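Thioredoxin-like fold domain-containing protein (Enterococcus faecalis, PDB 1Z6M) is of unknown function but has a thioredoxin-like fold with a CxxC pattern at a helix start, consistent with a thiol-disulfide oxidoreductase of the DsbA-like kind. Local coordinates at residues A[14-19]-A[63-68]; A[32-37]-A[67-72]; A[75-80]-A[111-116]; A[80-85]-A[122-127]. One frame throughout, in Å; residues are numbered along the deposited sequence. Where two conformers were deposited one is given.

Contact 1 (A[14-19]-A[63-68]); sequences VNTETG and ERIIKL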
loop_
_atom_site.group_PDB
_atom_site.type_symbol
_atom_site.label_atom_id
_atom_site.label_comp_id
_atom_site.label_asym_id
_atom_site.label_seq_id
_atom_site.Cartn_x
_atom_site.Cartn_y
_atom_site.Cartn_z
ATOM N N VAL A 14 2.904 -4.598 -13.855
ATOM C CA VAL A 14 3.172 -3.667 -12.765
ATOM C C VAL A 14 4.560 -3.070 -12.963
ATOM O O VAL A 14 5.376 -3.617 -13.716
ATOM C CB VAL A 14 3.022 -4.338 -11.371
ATOM C CG1 VAL A 14 1.595 -4.874 -11.192
ATOM C CG2 VAL A 14 4.041 -5.456 -11.169
ATOM N N ASN A 15 4.831 -1.952 -12.299
ATOM C CA ASN A 15 6.138 -1.320 -12.400
ATOM C C ASN A 15 6.642 -0.886 -11.031
ATOM O O ASN A 15 5.883 -0.845 -10.056
ATOM C CB ASN A 15 6.095 -0.139 -13.385
ATOM C CG ASN A 15 5.195 0.994 -12.897
ATOM O OD1 ASN A 15 5.497 1.660 -11.902
ATOM N ND2 ASN A 15 4.074 1.203 -13.586
ATOM N N THR A 16 7.926 -0.564 -10.971
ATOM C CA THR A 16 8.558 -0.112 -9.740
ATOM C C THR A 16 8.766 1.399 -9.737
ATOM O O THR A 16 9.591 1.911 -8.980
ATOM C CB THR A 16 9.905 -0.818 -9.531
ATOM O OG1 THR A 16 10.769 -0.519 -10.634
ATOM C CG2 THR A 16 9.691 -2.320 -9.455
ATOM N N GLU A 17 7.997 2.110 -10.557
ATOM C CA GLU A 17 8.133 3.561 -10.687
ATOM C C GLU A 17 7.082 4.348 -9.913
ATOM O O GLU A 17 7.425 5.235 -9.130
ATOM C CB GLU A 17 8.106 3.959 -12.162
ATOM C CG GLU A 17 9.302 3.468 -12.949
ATOM C CD GLU A 17 10.612 4.087 -12.491
ATOM O OE1 GLU A 17 10.646 5.317 -12.251
ATOM O OE2 GLU A 17 11.614 3.339 -12.382
ATOM N N THR A 18 5.811 4.034 -10.137
ATOM C CA THR A 18 4.736 4.822 -9.552
ATOM C C THR A 18 4.533 4.464 -8.092
ATOM O O THR A 18 4.382 3.282 -7.759
ATOM C CB THR A 18 3.429 4.581 -10.310
ATOM O OG1 THR A 18 3.636 4.885 -11.689
ATOM C CG2 THR A 18 2.322 5.467 -9.764
ATOM N N GLY A 19 4.492 5.475 -7.231
ATOM C CA GLY A 19 4.136 5.230 -5.847
ATOM C C GLY A 19 5.152 5.681 -4.838
ATOM O O GLY A 19 6.054 6.454 -5.150
ATOM N N GLU A 63 13.516 -2.897 -1.749
ATOM C CA GLU A 63 12.856 -1.610 -1.928
ATOM C C GLU A 63 11.360 -1.871 -2.036
ATOM O O GLU A 63 10.932 -2.709 -2.828
ATOM C CB GLU A 63 13.329 -0.916 -3.204
ATOM C CG GLU A 63 12.725 0.487 -3.391
ATOM C CD GLU A 63 13.025 1.126 -4.741
ATOM O OE1 GLU A 63 13.319 0.406 -5.716
ATOM O OE2 GLU A 63 12.952 2.375 -4.830
ATOM N N ARG A 64 10.570 -1.161 -1.236
ATOM C CA ARG A 64 9.118 -1.272 -1.324
ATOM C C ARG A 64 8.601 -0.164 -2.205
ATOM O O ARG A 64 9.063 0.982 -2.112
ATOM C CB ARG A 64 8.472 -1.146 0.048
ATOM C CG ARG A 64 8.955 -2.180 1.057
ATOM C CD ARG A 64 8.497 -1.817 2.459
ATOM N NE ARG A 64 7.057 -2.016 2.599
ATOM C CZ ARG A 64 6.363 -1.743 3.700
ATOM N NH1 ARG A 64 6.961 -1.221 4.764
ATOM N NH2 ARG A 64 5.057 -1.989 3.731
ATOM N N ILE A 65 7.642 -0.518 -3.064
ATOM C CA ILE A 65 6.936 0.471 -3.873
ATOM C C ILE A 65 5.458 0.343 -3.528
ATOM O O ILE A 65 4.772 -0.595 -3.940
ATOM C CB ILE A 65 7.186 0.327 -5.397
ATOM C CG1 ILE A 65 8.685 0.309 -5.716
ATOM C CG2 ILE A 65 6.499 1.467 -6.139
ATOM C CD1 ILE A 65 9.300 -1.101 -5.766
ATOM N N ILE A 66 4.995 1.296 -2.725
ATOM C CA ILE A 66 3.664 1.244 -2.144
ATOM C C ILE A 66 2.709 2.047 -3.018
ATOM O O ILE A 66 2.893 3.267 -3.194
ATOM C CB ILE A 66 3.677 1.723 -0.675
ATOM C CG1 ILE A 66 4.577 0.804 0.170
ATOM C CG2 ILE A 66 2.256 1.749 -0.100
ATOM C CD1 ILE A 66 4.927 1.364 1.545
ATOM N N LYS A 67 1.723 1.341 -3.561
ATOM C CA LYS A 67 0.770 1.888 -4.515
ATOM C C LYS A 67 -0.571 2.042 -3.831
ATOM O O LYS A 67 -1.255 1.050 -3.569
ATOM C CB LYS A 67 0.690 0.980 -5.745
ATOM C CG LYS A 67 2.049 0.917 -6.462
ATOM C CD LYS A 67 2.048 -0.034 -7.634
ATOM C CE LYS A 67 3.439 -0.189 -8.242
ATOM N NZ LYS A 67 3.815 0.923 -9.190
ATOM N N LEU A 68 -0.924 3.288 -3.534
ATOM C CA LEU A 68 -2.166 3.581 -2.810
ATOM C C LEU A 68 -3.307 3.599 -3.811
ATOM O O LEU A 68 -3.422 4.512 -4.634
ATOM C CB LEU A 68 -2.039 4.886 -2.022
ATOM C CG LEU A 68 -0.913 4.865 -0.978
ATOM C CD1 LEU A 68 -0.879 6.192 -0.248
ATOM C CD2 LEU A 68 -1.048 3.728 0.016
#
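K67 reaches from the strand 62-68 into the loop ahead of strand 20-22, and its ammonium group is gripped there mainly by backbone oxygens. K67 NZ donates to T18 O at 2.8 Å, with the nitrogen in the carbonyl plane and on a lone pair, and to N15 O at 2.9 Å, where it sits above the carbonyl plane instead, 43° out of it. A longer, weak bond runs from K67 NZ to N15 OD1. The aliphatic chain is straight as far as CE and then bends, chi4 -81°, which turns NZ into the curve of the loop.

Beside the lysine, I65 supplies the apolar part of the contact. In one of its two modelled positions, I65 CD1 lies against T16 CB at 3.8 Å, while CG2, anti to the backbone N, is turned toward T18 O, the same oxygen that accepts from the lysine.

The loop is shaped by N15. Its OD1 accepts from T18 N at 3.0 Å, in the carbonyl plane and nearly straight at 170°, and also from E17 N, an Asx turn within a wider Asx motif. G19 then passes close to the strand, its CA 3.5 Å from I66 O, with backbone angles that suit a residue lacking CB. Farther out, E141 of helix 132-145 forms a salt bridge with K67 NZ and accepts from N15 N.

The ammonium of a buried lysine is thus met by two carbonyls and a carboxylate, with the N15 amide oxygen weakly added, surroundings that would be expected to stabilise its positive charge and that tie loop, strand and helix to one nitrogen.

Contact 2 (A[32-37]-A[67-72]); sequences IEFINV and KLFDKE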
loop_
_atom_site.group_PDB
_atom_site.type_symbol
_atom_site.label_atom_id
_atom_site.label_comp_id
_atom_site.label_asym_id
_atom_site.label_seq_id
_atom_site.Cartn_x
_atom_site.Cartn_y
_atom_site.Cartn_z
ATOM N N ILE A 32 6.247 -4.816 -4.575
ATOM C CA ILE A 32 5.160 -3.942 -5.015
ATOM C C ILE A 32 3.915 -4.230 -4.186
ATOM O O ILE A 32 3.497 -5.379 -4.073
ATOM C CB ILE A 32 4.897 -4.142 -6.528
ATOM C CG1 ILE A 32 6.078 -3.582 -7.348
ATOM C CG2 ILE A 32 3.590 -3.478 -6.957
ATOM C CD1 ILE A 32 6.171 -4.120 -8.761
ATOM N N GLU A 33 3.334 -3.188 -3.598
ATOM C CA GLU A 33 2.219 -3.361 -2.665
ATOM C C GLU A 33 1.051 -2.489 -3.074
ATOM O O GLU A 33 1.102 -1.261 -2.916
ATOM C CB GLU A 33 2.646 -2.996 -1.230
ATOM C CG GLU A 33 3.917 -3.704 -0.812
ATOM C CD GLU A 33 4.461 -3.307 0.541
ATOM O OE1 GLU A 33 3.690 -3.039 1.501
ATOM O OE2 GLU A 33 5.697 -3.306 0.647
ATOM N N PHE A 34 -0.012 -3.113 -3.572
ATOM C CA PHE A 34 -1.264 -2.405 -3.842
ATOM C C PHE A 34 -2.115 -2.489 -2.587
ATOM O O PHE A 34 -2.504 -3.578 -2.158
ATOM C CB PHE A 34 -2.018 -3.042 -5.019
ATOM C CG PHE A 34 -1.401 -2.778 -6.363
ATOM C CD1 PHE A 34 -0.355 -3.575 -6.840
ATOM C CD2 PHE A 34 -1.854 -1.723 -7.157
ATOM C CE1 PHE A 34 0.210 -3.341 -8.094
ATOM C CE2 PHE A 34 -1.292 -1.477 -8.395
ATOM C CZ PHE A 34 -0.261 -2.277 -8.864
ATOM N N ILE A 35 -2.383 -1.337 -1.985
ATOM C CA ILE A 35 -3.105 -1.299 -0.727
ATOM C C ILE A 35 -4.103 -0.141 -0.715
ATOM O O ILE A 35 -3.994 0.821 -1.486
ATOM C CB ILE A 35 -2.172 -1.173 0.514
ATOM C CG1 ILE A 35 -1.384 0.125 0.471
ATOM C CG2 ILE A 35 -1.245 -2.410 0.677
ATOM C CD1 ILE A 35 -0.719 0.450 1.812
ATOM N N ASN A 36 -5.082 -0.244 0.173
ATOM C CA ASN A 36 -5.938 0.888 0.496
ATOM C C ASN A 36 -5.909 1.006 2.015
ATOM O O ASN A 36 -6.091 0.016 2.726
ATOM C CB ASN A 36 -7.360 0.667 -0.045
ATOM C CG ASN A 36 -8.296 1.821 0.273
ATOM O OD1 ASN A 36 -8.592 2.079 1.433
ATOM N ND2 ASN A 36 -8.771 2.516 -0.765
ATOM N N VAL A 37 -5.640 2.202 2.519
ATOM C CA VAL A 37 -5.370 2.364 3.950
ATOM C C VAL A 37 -6.575 2.195 4.850
ATOM O O VAL A 37 -6.417 2.113 6.063
ATOM C CB VAL A 37 -4.633 3.681 4.319
ATOM C CG1 VAL A 37 -3.262 3.726 3.689
ATOM C CG2 VAL A 37 -5.483 4.925 4.007
ATOM N N LYS A 67 1.723 1.341 -3.561
ATOM C CA LYS A 67 0.770 1.888 -4.515
ATOM C C LYS A 67 -0.571 2.042 -3.831
ATOM O O LYS A 67 -1.255 1.050 -3.569
ATOM C CB LYS A 67 0.690 0.980 -5.745
ATOM C CG LYS A 67 2.049 0.917 -6.462
ATOM C CD LYS A 67 2.048 -0.034 -7.634
ATOM C CE LYS A 67 3.439 -0.189 -8.242
ATOM N NZ LYS A 67 3.815 0.923 -9.190
ATOM N N LEU A 68 -0.924 3.288 -3.534
ATOM C CA LEU A 68 -2.166 3.581 -2.810
ATOM C C LEU A 68 -3.307 3.599 -3.811
ATOM O O LEU A 68 -3.422 4.512 -4.634
ATOM C CB LEU A 68 -2.039 4.886 -2.022
ATOM C CG LEU A 68 -0.913 4.865 -0.978
ATOM C CD1 LEU A 68 -0.879 6.192 -0.248
ATOM C CD2 LEU A 68 -1.048 3.728 0.016
ATOM N N PHE A 69 -4.104 2.534 -3.752
ATOM C CA PHE A 69 -5.123 2.217 -4.748
ATOM C C PHE A 69 -6.458 2.773 -4.248
ATOM O O PHE A 69 -7.071 2.220 -3.313
ATOM C CB PHE A 69 -5.150 0.682 -4.863
ATOM C CG PHE A 69 -5.947 0.103 -6.019
ATOM C CD1 PHE A 69 -6.685 0.882 -6.909
ATOM C CD2 PHE A 69 -5.977 -1.284 -6.171
ATOM C CE1 PHE A 69 -7.419 0.266 -7.941
ATOM C CE2 PHE A 69 -6.697 -1.884 -7.186
ATOM C CZ PHE A 69 -7.429 -1.109 -8.070
ATOM N N ASP A 70 -6.901 3.889 -4.845
ATOM C CA ASP A 70 -8.254 4.407 -4.528
ATOM C C ASP A 70 -9.288 3.450 -5.105
ATOM O O ASP A 70 -9.199 3.069 -6.280
ATOM C CB ASP A 70 -8.559 5.831 -5.038
ATOM C CG ASP A 70 -7.619 6.902 -4.474
ATOM O OD1 ASP A 70 -6.665 6.604 -3.694
ATOM O OD2 ASP A 70 -7.881 8.091 -4.796
ATOM N N LYS A 71 -10.279 3.086 -4.294
ATOM C CA LYS A 71 -11.215 2.031 -4.658
ATOM C C LYS A 71 -12.639 2.541 -4.621
ATOM O O LYS A 71 -12.924 3.548 -3.984
ATOM C CB LYS A 71 -11.077 0.847 -3.695
ATOM C CG LYS A 71 -9.755 0.098 -3.768
ATOM C CD LYS A 71 -9.570 -0.664 -5.075
ATOM C CE LYS A 71 -10.494 -1.854 -5.203
ATOM N NZ LYS A 71 -10.592 -2.253 -6.626
ATOM N N GLU A 72 -13.536 1.803 -5.274
ATOM C CA GLU A 72 -14.932 2.194 -5.454
ATOM C C GLU A 72 -15.836 1.824 -4.282
ATOM O O GLU A 72 -16.837 2.511 -4.017
ATOM C CB GLU A 72 -15.488 1.565 -6.738
ATOM C CG GLU A 72 -14.834 2.095 -8.005
ATOM C CD GLU A 72 -15.222 3.533 -8.306
ATOM O OE1 GLU A 72 -16.378 3.767 -8.709
ATOM O OE2 GLU A 72 -14.372 4.428 -8.148
#
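Backbone hydrogen bonds join strand 29-35 to strand 62-68 in parallel, F34 bridging to K67 and I35 to L68. K67 N donates to E33 O at 2.8 Å, I35 N to K67 O at 3.1 Å, and F69 N to I35 O at 2.8 Å, so the pairing runs one residue past the end of the second strand. N36 then illustrates how a side-chain amide can prolong such pairing: its CG, anti to the backbone N (chi1 180°) and beside the carbonyl carbon, sets the amide group alongside F69 O, to which ND2 donates at 3.1 Å, with that oxygen tilted 19° from the amide plane. The other branch, N36 OD1, is bonded to R38.

Carbon contacts divide between the two faces of the sheet. On the face bearing F34 and K67, K67 CD stands over the phenyl ring in a CH-pi contact, 3.8 Å from the centroid of the F34 ring and nearest to CZ, while I32 CG2 packs on K67 CE at 3.5 Å. On the other face I35 and L68 lie side by side, pointing the same way, with I35 CG1 3.6 Å from L68 CD2.

Both strands belong to the beta-alpha-beta unit completed by helix 40-58, a core element of thioredoxin-like folds. Helix 132-145 packs on the F34 face, touching F34 and F69 through A142; across the sheet, L68 meets H83 of helix 77-83 and L98 of helix 91-103.

Contact 3 (A[75-80]-A[111-116]); sequences SLQRGN and LTLEEV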
loop_
_atom_site.group_PDB
_atom_site.type_symbol
_atom_site.label_atom_id
_atom_site.label_comp_id
_atom_site.label_asym_id
_atom_site.label_seq_id
_atom_site.Cartn_x
_atom_site.Cartn_y
_atom_site.Cartn_z
ATOM N N SER A 75 -17.008 1.701 1.737
ATOM C CA SER A 75 -16.147 1.786 2.915
ATOM C C SER A 75 -14.744 2.257 2.528
ATOM O O SER A 75 -14.183 3.143 3.181
ATOM C CB SER A 75 -16.081 0.445 3.645
ATOM O OG SER A 75 -15.474 -0.535 2.834
ATOM N N LEU A 76 -14.200 1.694 1.452
ATOM C CA LEU A 76 -12.836 2.006 1.061
ATOM C C LEU A 76 -12.657 3.418 0.524
ATOM O O LEU A 76 -11.534 3.930 0.493
ATOM C CB LEU A 76 -12.286 0.970 0.079
ATOM C CG LEU A 76 -12.180 -0.470 0.603
ATOM C CD1 LEU A 76 -11.486 -1.340 -0.439
ATOM C CD2 LEU A 76 -11.448 -0.536 1.930
ATOM N N GLN A 77 -13.754 4.072 0.151
ATOM C CA GLN A 77 -13.662 5.473 -0.229
ATOM C C GLN A 77 -13.106 6.358 0.893
ATOM O O GLN A 77 -12.485 7.388 0.622
ATOM C CB GLN A 77 -15.008 5.996 -0.721
ATOM C CG GLN A 77 -15.441 5.382 -2.051
ATOM C CD GLN A 77 -16.760 5.932 -2.553
ATOM O OE1 GLN A 77 -17.189 7.003 -2.138
ATOM N NE2 GLN A 77 -17.405 5.203 -3.458
ATOM N N ARG A 78 -13.328 5.978 2.152
ATOM C CA ARG A 78 -12.705 6.689 3.260
ATOM C C ARG A 78 -11.175 6.625 3.151
ATOM O O ARG A 78 -10.477 7.621 3.405
ATOM C CB ARG A 78 -13.172 6.128 4.610
ATOM C CG ARG A 78 -14.560 6.633 5.100
ATOM C CD ARG A 78 -15.693 5.625 4.905
ATOM N NE ARG A 78 -16.308 5.641 3.577
ATOM C CZ ARG A 78 -17.246 6.498 3.184
ATOM N NH1 ARG A 78 -17.662 7.467 3.998
ATOM N NH2 ARG A 78 -17.748 6.395 1.959
ATOM N N GLY A 79 -10.664 5.453 2.762
ATOM C CA GLY A 79 -9.234 5.292 2.538
ATOM C C GLY A 79 -8.739 6.180 1.423
ATOM O O GLY A 79 -7.651 6.747 1.515
ATOM N N ASN A 80 -9.542 6.307 0.370
ATOM C CA ASN A 80 -9.170 7.174 -0.739
ATOM C C ASN A 80 -8.842 8.588 -0.267
ATOM O O ASN A 80 -7.867 9.193 -0.712
ATOM C CB ASN A 80 -10.286 7.265 -1.794
ATOM C CG ASN A 80 -10.664 5.924 -2.408
ATOM O OD1 ASN A 80 -10.075 4.886 -2.111
ATOM N ND2 ASN A 80 -11.669 5.953 -3.287
ATOM N N LEU A 111 -16.285 7.332 9.152
ATOM C CA LEU A 111 -16.757 8.706 9.078
ATOM C C LEU A 111 -17.232 9.052 7.670
ATOM O O LEU A 111 -16.959 8.323 6.709
ATOM C CB LEU A 111 -15.656 9.675 9.516
ATOM C CG LEU A 111 -15.072 9.475 10.919
ATOM C CD1 LEU A 111 -13.958 10.473 11.155
ATOM C CD2 LEU A 111 -16.138 9.589 11.999
ATOM N N THR A 112 -17.967 10.155 7.548
ATOM C CA THR A 112 -18.297 10.661 6.220
ATOM C C THR A 112 -17.008 11.098 5.532
ATOM O O THR A 112 -15.990 11.339 6.191
ATOM C CB THR A 112 -19.215 11.885 6.266
ATOM O OG1 THR A 112 -18.493 12.976 6.851
ATOM C CG2 THR A 112 -20.517 11.600 7.032
ATOM N N LEU A 113 -17.047 11.207 4.209
ATOM C CA LEU A 113 -15.824 11.554 3.473
ATOM C C LEU A 113 -15.275 12.912 3.906
ATOM O O LEU A 113 -14.066 13.099 4.039
ATOM C CB LEU A 113 -16.044 11.508 1.957
ATOM C CG LEU A 113 -16.398 10.120 1.409
ATOM C CD1 LEU A 113 -16.549 10.176 -0.101
ATOM C CD2 LEU A 113 -15.335 9.096 1.785
ATOM N N GLU A 114 -16.174 13.863 4.131
ATOM C CA GLU A 114 -15.768 15.178 4.632
ATOM C C GLU A 114 -15.090 15.070 6.006
ATOM O O GLU A 114 -14.088 15.739 6.267
ATOM C CB GLU A 114 -16.980 16.123 4.684
ATOM C CG GLU A 114 -16.719 17.485 5.309
ATOM C CD GLU A 114 -17.967 18.343 5.381
ATOM O OE1 GLU A 114 -19.048 17.865 4.972
ATOM O OE2 GLU A 114 -17.871 19.495 5.857
ATOM N N GLU A 115 -15.626 14.220 6.876
ATOM C CA GLU A 115 -15.065 14.065 8.215
ATOM C C GLU A 115 -13.750 13.289 8.217
ATOM O O GLU A 115 -12.916 13.512 9.070
ATOM C CB GLU A 115 -16.081 13.444 9.171
ATOM C CG GLU A 115 -17.224 14.385 9.563
ATOM C CD GLU A 115 -16.785 15.564 10.438
ATOM O OE1 GLU A 115 -15.699 15.508 11.055
ATOM O OE2 GLU A 115 -17.543 16.554 10.527
ATOM N N VAL A 116 -13.547 12.415 7.225
ATOM C CA VAL A 116 -12.244 11.770 7.110
ATOM C C VAL A 116 -11.189 12.842 6.818
ATOM O O VAL A 116 -10.109 12.821 7.403
ATOM C CB VAL A 116 -12.210 10.673 6.025
ATOM C CG1 VAL A 116 -10.798 10.114 5.887
ATOM C CG2 VAL A 116 -13.181 9.556 6.353
HETATM O O HOH W 1 -19.865 9.848 3.063
#
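R78 folds back on its way from helix 77-83 to L111 and L113: chi2 of 103° places CD, chi3 of -85° places NE, and chi4 of -82° then sets CZ. This is a meeting of two helix N-terminal regions, among the helices between strand 62-68 and helix 132-145 of the thioredoxin-like chain. T112 is the N-cap of the second helix, T112 OG1 accepting from E115 N at 3.1 Å.

The contact exemplifies how an arginine can use edge and face at once. At the edge, R78 NH1 donates to L111 O at 2.9 Å, the oxygen lying in the guanidinium plane and the nitrogen in the carbonyl plane. L111 O and E74 O grip the group at NH1 and NH2, and a weak bond from R78 NE to S75 O adds to them. Also at the edge and in plane, a water accepts weakly from R78 NH1 and L113 N.

Nearer the backbone, R78 CG packs on V116 CG2 at 3.5 Å, the two side chains crossing at about a right angle. W108 of helix 105-108 touches both R78 and V116. Over one guanidinium face sits L113 CD2, a methyl that also approaches Q77 O; it is centred above the group, 3.5 Å from R78 CZ.

Contact 4 (A[80-85]-A[122-127]); sequences NVMHHY and KNLGLK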
loop_
_atom_site.group_PDB
_atom_site.type_symbol
_atom_site.label_atom_id
_atom_site.label_comp_id
_atom_site.label_asym_id
_atom_site.label_seq_id
_atom_site.Cartn_x
_atom_site.Cartn_y
_atom_site.Cartn_z
ATOM N N ASN A 80 -9.542 6.307 0.370
ATOM C CA ASN A 80 -9.170 7.174 -0.739
ATOM C C ASN A 80 -8.842 8.588 -0.267
ATOM O O ASN A 80 -7.867 9.193 -0.712
ATOM C CB ASN A 80 -10.286 7.265 -1.794
ATOM C CG ASN A 80 -10.664 5.924 -2.408
ATOM O OD1 ASN A 80 -10.075 4.886 -2.111
ATOM N ND2 ASN A 80 -11.669 5.953 -3.287
ATOM N N VAL A 81 -9.671 9.114 0.634
ATOM C CA VAL A 81 -9.453 10.448 1.166
ATOM C C VAL A 81 -8.082 10.499 1.840
ATOM O O VAL A 81 -7.284 11.394 1.565
ATOM C CB VAL A 81 -10.544 10.853 2.183
ATOM C CG1 VAL A 81 -10.231 12.225 2.782
ATOM C CG2 VAL A 81 -11.931 10.853 1.531
HETATM N N MSE A 82 -7.800 9.524 2.706
HETATM C CA MSE A 82 -6.520 9.472 3.400
HETATM C C MSE A 82 -5.320 9.391 2.467
HETATM O O MSE A 82 -4.281 9.995 2.739
HETATM C CB MSE A 82 -6.507 8.310 4.395
HETATM C CG MSE A 82 -7.246 8.608 5.690
HETATM SE SE MSE A 82 -6.331 9.806 6.771
HETATM C CE MSE A 82 -7.573 10.072 8.082
ATOM N N HIS A 83 -5.467 8.663 1.360
ATOM C CA HIS A 83 -4.393 8.542 0.380
ATOM C C HIS A 83 -3.937 9.890 -0.149
ATOM O O HIS A 83 -2.803 10.027 -0.608
ATOM C CB HIS A 83 -4.848 7.709 -0.806
ATOM C CG HIS A 83 -5.072 6.269 -0.485
ATOM N ND1 HIS A 83 -5.675 5.408 -1.371
ATOM C CD2 HIS A 83 -4.760 5.534 0.608
ATOM C CE1 HIS A 83 -5.716 4.198 -0.841
ATOM N NE2 HIS A 83 -5.176 4.249 0.364
ATOM N N HIS A 84 -4.820 10.882 -0.098
ATOM C CA HIS A 84 -4.519 12.184 -0.680
ATOM C C HIS A 84 -3.806 13.119 0.290
ATOM O O HIS A 84 -3.515 14.261 -0.070
ATOM C CB HIS A 84 -5.797 12.811 -1.245
ATOM C CG HIS A 84 -6.545 11.890 -2.152
ATOM N ND1 HIS A 84 -7.910 11.954 -2.316
ATOM C CD2 HIS A 84 -6.123 10.849 -2.913
ATOM C CE1 HIS A 84 -8.295 11.004 -3.151
ATOM N NE2 HIS A 84 -7.230 10.314 -3.521
ATOM N N TYR A 85 -3.520 12.620 1.499
ATOM C CA TYR A 85 -2.779 13.351 2.528
ATOM C C TYR A 85 -1.349 12.829 2.674
ATOM O O TYR A 85 -0.642 13.170 3.623
ATOM C CB TYR A 85 -3.531 13.308 3.878
ATOM C CG TYR A 85 -4.761 14.179 3.874
ATOM C CD1 TYR A 85 -5.962 13.742 3.315
ATOM C CD2 TYR A 85 -4.714 15.464 4.410
ATOM C CE1 TYR A 85 -7.088 14.559 3.288
ATOM C CE2 TYR A 85 -5.827 16.287 4.388
ATOM C CZ TYR A 85 -7.011 15.831 3.822
ATOM O OH TYR A 85 -8.122 16.645 3.792
ATOM N N LYS A 122 -7.076 17.582 11.406
ATOM C CA LYS A 122 -7.123 17.981 12.818
ATOM C C LYS A 122 -6.579 16.924 13.773
ATOM O O LYS A 122 -5.970 17.263 14.792
ATOM C CB LYS A 122 -8.549 18.351 13.216
ATOM C CG LYS A 122 -9.067 19.594 12.515
ATOM C CD LYS A 122 -10.378 20.068 13.096
ATOM C CE LYS A 122 -10.841 21.343 12.405
ATOM N NZ LYS A 122 -12.046 21.931 13.053
ATOM N N ASN A 123 -6.836 15.656 13.467
ATOM C CA ASN A 123 -6.403 14.557 14.334
ATOM C C ASN A 123 -5.042 13.987 13.960
ATOM O O ASN A 123 -4.307 13.529 14.830
ATOM C CB ASN A 123 -7.457 13.444 14.391
ATOM C CG ASN A 123 -8.782 13.909 14.990
ATOM O OD1 ASN A 123 -9.134 13.554 16.121
ATOM N ND2 ASN A 123 -9.522 14.701 14.233
ATOM N N LEU A 124 -4.704 14.001 12.674
ATOM C CA LEU A 124 -3.416 13.460 12.247
ATOM C C LEU A 124 -2.414 14.538 11.850
ATOM O O LEU A 124 -1.247 14.244 11.653
ATOM C CB LEU A 124 -3.594 12.447 11.106
ATOM C CG LEU A 124 -4.339 11.141 11.409
ATOM C CD1 LEU A 124 -4.444 10.279 10.161
ATOM C CD2 LEU A 124 -3.636 10.378 12.521
ATOM N N GLY A 125 -2.870 15.783 11.731
ATOM C CA GLY A 125 -1.979 16.909 11.428
ATOM C C GLY A 125 -1.432 16.928 10.006
ATOM O O GLY A 125 -0.334 17.426 9.756
ATOM N N LEU A 126 -2.201 16.371 9.074
ATOM C CA LEU A 126 -1.769 16.227 7.683
ATOM C C LEU A 126 -2.336 17.329 6.782
ATOM O O LEU A 126 -3.289 18.018 7.154
ATOM C CB LEU A 126 -2.168 14.831 7.160
ATOM C CG LEU A 126 -1.720 13.620 7.993
ATOM C CD1 LEU A 126 -2.288 12.334 7.426
ATOM C CD2 LEU A 126 -0.200 13.530 8.077
ATOM N N LYS A 127 -1.761 17.451 5.596
ATOM C CA LYS A 127 -2.193 18.458 4.647
ATOM C C LYS A 127 -2.650 17.817 3.342
ATOM O O LYS A 127 -1.964 16.942 2.856
ATOM C CB LYS A 127 -1.066 19.463 4.408
ATOM C CG LYS A 127 -1.288 20.397 3.259
ATOM C CD LYS A 127 -2.262 21.519 3.619
ATOM C CE LYS A 127 -2.594 22.398 2.424
ATOM N NZ LYS A 127 -2.499 21.635 1.179
HETATM O O HOH W 2 0.335 15.519 4.871
#
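The C-terminal ends of helices 77-83 and 113-123 come together here, in the helical part of the thioredoxin-like protein, and each chain turns away just beyond its helix. G125, with positive phi, is where the second chain leaves helical geometry, and L124 and L126 flank it.

Both leucines direct their CB toward the first segment, an instance of two helix ends closed over by the apolar residues around their turns. L124 CD1 meets the end of selenomethionine M82, 3.8 Å from M82 CE and only slightly farther from SE; the side chains cross at about a right angle. The chi2 of M82, -72°, turns SE toward L124 CD1. L126 CB packs on Y85 CD2 at 3.8 Å, and L126 CD1 lies 3.9 Å from Y85 CB. M101 of helix 91-103 touches M82, L124 and L126, so a third helix joins this apolar cluster.

Y85 also lies close to the chain that follows: its CD2 is 3.3 Å from K127 C, an approach to the peptide carbon, while the CB of K127 points away. The hydroxyl, Y85 OH, bonds to E121 OE2, holding the far end of the ring against helix 113-123. Between the two backbones, a water donates to Y85 O at 2.8 Å and accepts from K127 N at 2.9 Å.

How the contacts relate
The four contacts fall into two pairs. Contacts 1 and 2, with centres 10 Å apart, share K67 and L68, and R64 NE bridges to E33 OE2 at 2.7 Å between them. Contacts 3 and 4, also 10 Å apart, use the same two helices, and V116 CG1 packs on V81 CB at 3.8 Å. D70 joins the pairs, its OD2 bonding to H84 NE2 at 2.6 Å and its OD1 to H83 ND1. Contacts 1 and 3 are farthest apart, about 23 Å between centres. The putative CxxC site, C39 and C42, lies closest in sequence to contact 2, whose I35 touches that motif, and L76 in contact 3 reaches C39.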